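Local coordinates for membrane attack complex assembly inhibitor BGA71 (Borreliella bavariensis, PDB 6FMH), which probably helps the Lyme disease spirochaete to evade complement by blocking assembly of the membrane attack complex, at residues 32-36 and 37-41; 171-174 and 175-178. One frame throughout, in Å; residues are numbered along the deposited sequence.

How the interactions relate
Both contacts are local ones at helix ends, and they belong to different elements of this all-helical chain: interaction 1 leads out of helix 12-36 into a loop, whereas interaction 2 starts helix 173-183. Their centres lie 28 Å apart, with nearest atoms about 13 Å apart, and the two do not meet. Interaction 1 is mainly a surface contact with one buried residue, I34; interaction 2 is partly buried, with L176 and A177 buried. Helix 73-88 lends side chains to the apolar face of both. Chemically they differ: 32-36/37-41 relies on short backbone turns and an isoleucine pair, while 171-174/175-178 adds side-chain capping and a threonine hydroxyl bond to regular helical bonding.

Interaction 1 (32-36 and 37-41)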
loop_
_atom_site.group_PDB
_atom_site.type_symbol
_atom_site.label_atom_id
_atom_site.label_comp_id
_atom_site.label_asym_id
_atom_site.label_seq_id
_atom_site.Cartn_x
_atom_site.Cartn_y
_atom_site.Cartn_z
ATOM N N ASN A 32 -3.276 11.201 -11.248
ATOM C CA ASN A 32 -4.471 11.924 -10.925
ATOM C C ASN A 32 -4.503 13.271 -11.603
ATOM O O ASN A 32 -5.579 13.721 -12.008
ATOM C CB ASN A 32 -4.580 12.109 -9.429
ATOM C CG ASN A 32 -4.947 10.832 -8.727
ATOM O OD1 ASN A 32 -5.700 10.022 -9.271
ATOM N ND2 ASN A 32 -4.456 10.641 -7.540
ATOM N N GLU A 33 -3.336 13.897 -11.778
ATOM C CA GLU A 33 -3.239 15.123 -12.566
ATOM C C GLU A 33 -3.763 14.897 -13.946
ATOM O O GLU A 33 -4.725 15.531 -14.368
ATOM C CB GLU A 33 -1.785 15.635 -12.676
ATOM C CG GLU A 33 -1.534 16.691 -11.646
ATOM C CD GLU A 33 -0.320 17.557 -11.881
ATOM O OE1 GLU A 33 0.255 17.553 -13.003
ATOM O OE2 GLU A 33 0.012 18.303 -10.910
ATOM N N ILE A 34 -3.058 14.060 -14.677
ATOM C CA ILE A 34 -3.411 13.710 -16.038
ATOM C C ILE A 34 -4.870 13.381 -16.198
ATOM O O ILE A 34 -5.532 13.907 -17.094
ATOM C CB ILE A 34 -2.594 12.502 -16.447
ATOM C CG1 ILE A 34 -1.205 12.945 -16.837
ATOM C CG2 ILE A 34 -3.262 11.729 -17.575
ATOM C CD1 ILE A 34 -0.359 11.778 -17.305
ATOM N N ASP A 35 -5.366 12.524 -15.311
ATOM C CA ASP A 35 -6.755 12.088 -15.330
ATOM C C ASP A 35 -7.761 13.185 -14.972
ATOM O O ASP A 35 -8.930 13.095 -15.353
ATOM C CB ASP A 35 -6.950 10.923 -14.361
ATOM C CG ASP A 35 -6.317 9.642 -14.852
ATOM O OD1 ASP A 35 -5.769 9.593 -15.985
ATOM O OD2 ASP A 35 -6.425 8.645 -14.115
ATOM N N ALA A 36 -7.326 14.193 -14.233
ATOM C CA ALA A 36 -8.221 15.282 -13.831
ATOM C C ALA A 36 -8.742 16.058 -15.033
ATOM O O ALA A 36 -9.811 16.655 -14.982
ATOM C CB ALA A 36 -7.526 16.214 -12.842
ATOM N N GLN A 37 -8.002 15.979 -16.123
ATOM C CA GLN A 37 -8.321 16.667 -17.355
ATOM C C GLN A 37 -9.277 15.898 -18.308
ATOM O O GLN A 37 -9.297 16.149 -19.520
ATOM C CB GLN A 37 -6.967 16.990 -18.067
ATOM C CG GLN A 37 -6.066 17.965 -17.249
ATOM C CD GLN A 37 -6.605 19.348 -17.348
ATOM O OE1 GLN A 37 -7.124 19.982 -16.387
ATOM N NE2 GLN A 37 -6.509 19.842 -18.539
ATOM N N GLY A 38 -10.031 14.935 -17.785
ATOM C CA GLY A 38 -11.108 14.277 -18.560
ATOM C C GLY A 38 -10.732 13.184 -19.560
ATOM O O GLY A 38 -11.601 12.583 -20.165
ATOM N N ILE A 39 -9.444 12.926 -19.750
ATOM C CA ILE A 39 -8.980 11.735 -20.496
ATOM C C ILE A 39 -9.426 10.488 -19.719
ATOM O O ILE A 39 -8.992 10.302 -18.584
ATOM C CB ILE A 39 -7.435 11.769 -20.648
ATOM C CG1 ILE A 39 -6.829 10.631 -21.475
ATOM C CG2 ILE A 39 -6.738 11.725 -19.302
ATOM C CD1 ILE A 39 -5.509 11.069 -22.084
ATOM N N ASN A 40 -10.325 9.688 -20.287
ATOM C CA ASN A 40 -10.884 8.553 -19.537
ATOM C C ASN A 40 -10.249 7.335 -20.149
ATOM O O ASN A 40 -10.805 6.658 -21.031
ATOM C CB ASN A 40 -12.437 8.477 -19.512
ATOM C CG ASN A 40 -13.010 7.733 -18.270
ATOM O OD1 ASN A 40 -12.393 6.855 -17.710
ATOM N ND2 ASN A 40 -14.226 8.119 -17.858
ATOM N N PHE A 41 -9.011 7.110 -19.753
ATOM C CA PHE A 41 -8.135 6.163 -20.452
ATOM C C PHE A 41 -8.778 4.802 -20.600
ATOM O O PHE A 41 -8.688 4.173 -21.655
ATOM C CB PHE A 41 -6.773 6.098 -19.734
ATOM C CG PHE A 41 -5.840 5.064 -20.286
ATOM C CD1 PHE A 41 -5.547 5.002 -21.662
ATOM C CD2 PHE A 41 -5.280 4.122 -19.444
ATOM C CE1 PHE A 41 -4.721 4.015 -22.170
ATOM C CE2 PHE A 41 -4.440 3.131 -19.953
ATOM C CZ PHE A 41 -4.170 3.068 -21.319
#
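The amide of G38 donates to the carbonyl oxygen of D35, with G38 N and D35 O 3.2 Å apart and an N-H...O angle of 149°. One residue earlier a weaker bond of the same span runs from Q37 N to I34 O at 3.4 Å. Both link residues three apart, the spacing of tight 3-10-like turns, and they carry the chain from the end region of helix 12-36 into the loop that precedes helix 43-46. G38 has the positive phi (80°) of a left-handed backbone conformation, which suits a glycine, and there the chain bends away from its helical course.

Beyond that bend I39 folds back over the helix end. Its ethyl branch runs opposite to the backbone N (chi1 -177°), which leaves the CG2 methyl between the N and the carbonyl carbon and turned to the helix. This methyl lies by the backbone oxygen of I34, I39 CG2 to I34 O at 3.3 Å. It also meets the corresponding branch of I34, CG2 to CG2 at 3.9 Å, the two side chains crossing at a slant, and passes the carboxylate of D35, where I39 CG2 lies 4.1 Å from D35 OD1. That carboxylate is held from outside the turn, by a salt bridge from K62 to OD2 and a hydrogen bond with Y66 at OD1. I34 also rests on I76 and Y66, and I39 on N77, so the isoleucine pair seats this corner against helices 73-88 and 55-68. The exposed Q37 lies beside the same I34 carbonyl, its CB 3.5 Å from I34 O.

Interaction 2 (171-174 and 175-178); sequences TNVD and ALAT
Helix 173-183 opens with an N-cap, N172, whose side chain reaches over the start of the first turn and accepts from A175 and D174. Its CG lies opposite the backbone N (chi1 -166°), which brings OD1 round to the amides at the helix start. Both bonds are weak: A175 N is 3.4 Å from N172 OD1 and approaches it fairly straight, whereas D174 N, at 3.1 Å from the same oxygen, meets it at a strongly bent angle. The cap is also packed, since N172 CB touches the A175 methyl, CB to CB, at 3.6 Å.

Regular helical bonding begins with the backbone oxygen of the same asparagine. L176 N reaches N172 O at 2.7 Å in the carbonyl plane, and A177 N then bonds to V173 O, nearly in line with that carbonyl. The next carbonyl is gripped twice. D174 O receives T178 N at 3.1 Å and, at the same distance of 3.1 Å, T178 OG1, the two donors coming from opposite faces of the carbonyl plane. The hydroxyl gets there because OG1 is placed beside its own backbone N (chi1 -56°), folded back along the helix instead of pointing outward.

Along the inward face, V173 CG1 and L176 CD2 stand 4.4 Å apart, a loose contact. L176 rests on I82 and L86 of helix 73-88, while H92 of helix 90-123 touches V173, D174 and A177. N172 OD1 thus offers one acceptor, weakly, to two amides of the first turn, which lack the i-4 helical carbonyl partners of later turns, and the negative charge of D174 would probably interact favourably with the positive end of the helix dipole.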
loop_
_atom_site.group_PDB
_atom_site.type_symbol
_atom_site.label_atom_id
_atom_site.label_comp_id
_atom_site.label_asym_id
_atom_site.label_seq_id
_atom_site.Cartn_x
_atom_site.Cartn_y
_atom_site.Cartn_z
ATOM N N THR A 171 -3.753 0.669 -39.878
ATOM C CA THR A 171 -4.709 0.482 -40.951
ATOM C C THR A 171 -5.456 -0.823 -40.818
ATOM O O THR A 171 -6.565 -0.956 -41.322
ATOM C CB THR A 171 -3.932 0.487 -42.250
ATOM O OG1 THR A 171 -3.584 1.855 -42.549
ATOM C CG2 THR A 171 -4.727 -0.150 -43.414
ATOM N N ASN A 172 -4.844 -1.793 -40.151
ATOM C CA ASN A 172 -5.344 -3.152 -40.189
ATOM C C ASN A 172 -5.415 -3.726 -38.816
ATOM O O ASN A 172 -4.380 -4.015 -38.199
ATOM C CB ASN A 172 -4.402 -3.973 -41.072
ATOM C CG ASN A 172 -4.981 -5.316 -41.470
ATOM O OD1 ASN A 172 -5.878 -5.842 -40.817
ATOM N ND2 ASN A 172 -4.470 -5.867 -42.555
ATOM N N VAL A 173 -6.629 -3.829 -38.296
ATOM C CA VAL A 173 -6.838 -4.393 -36.965
ATOM C C VAL A 173 -6.270 -5.780 -36.816
ATOM O O VAL A 173 -5.668 -6.065 -35.796
ATOM C CB VAL A 173 -8.281 -4.579 -36.489
ATOM C CG1 VAL A 173 -8.272 -4.367 -34.979
ATOM C CG2 VAL A 173 -9.260 -3.649 -37.140
ATOM N N ASP A 174 -6.449 -6.628 -37.821
ATOM C CA ASP A 174 -5.868 -7.966 -37.783
ATOM C C ASP A 174 -4.357 -7.922 -37.657
ATOM O O ASP A 174 -3.774 -8.626 -36.862
ATOM C CB ASP A 174 -6.251 -8.739 -39.034
ATOM C CG ASP A 174 -7.746 -9.030 -39.092
ATOM O OD1 ASP A 174 -8.417 -9.108 -38.060
ATOM O OD2 ASP A 174 -8.273 -9.172 -40.179
ATOM N N ALA A 175 -3.741 -7.006 -38.398
ATOM C CA ALA A 175 -2.308 -6.806 -38.302
ATOM C C ALA A 175 -2.012 -6.358 -36.899
ATOM O O ALA A 175 -1.095 -6.874 -36.268
ATOM C CB ALA A 175 -1.818 -5.779 -39.323
ATOM N N LEU A 176 -2.800 -5.380 -36.426
ATOM C CA LEU A 176 -2.618 -4.813 -35.093
ATOM C C LEU A 176 -2.635 -5.918 -34.043
ATOM O O LEU A 176 -1.711 -6.030 -33.238
ATOM C CB LEU A 176 -3.709 -3.816 -34.783
ATOM C CG LEU A 176 -3.631 -3.176 -33.391
ATOM C CD1 LEU A 176 -2.347 -2.397 -33.258
ATOM C CD2 LEU A 176 -4.842 -2.270 -33.197
ATOM N N ALA A 177 -3.649 -6.781 -34.132
ATOM C CA ALA A 177 -3.812 -7.897 -33.216
ATOM C C ALA A 177 -2.590 -8.806 -33.221
ATOM O O ALA A 177 -2.160 -9.266 -32.152
ATOM C CB ALA A 177 -5.019 -8.704 -33.588
ATOM N N THR A 178 -2.018 -9.050 -34.387
ATOM C CA THR A 178 -0.892 -9.941 -34.444
ATOM C C THR A 178 0.314 -9.320 -33.753
ATOM O O THR A 178 1.014 -9.998 -32.992
ATOM C CB THR A 178 -0.533 -10.290 -35.896
ATOM O OG1 THR A 178 -1.684 -10.831 -36.517
ATOM C CG2 THR A 178 0.580 -11.259 -35.995
#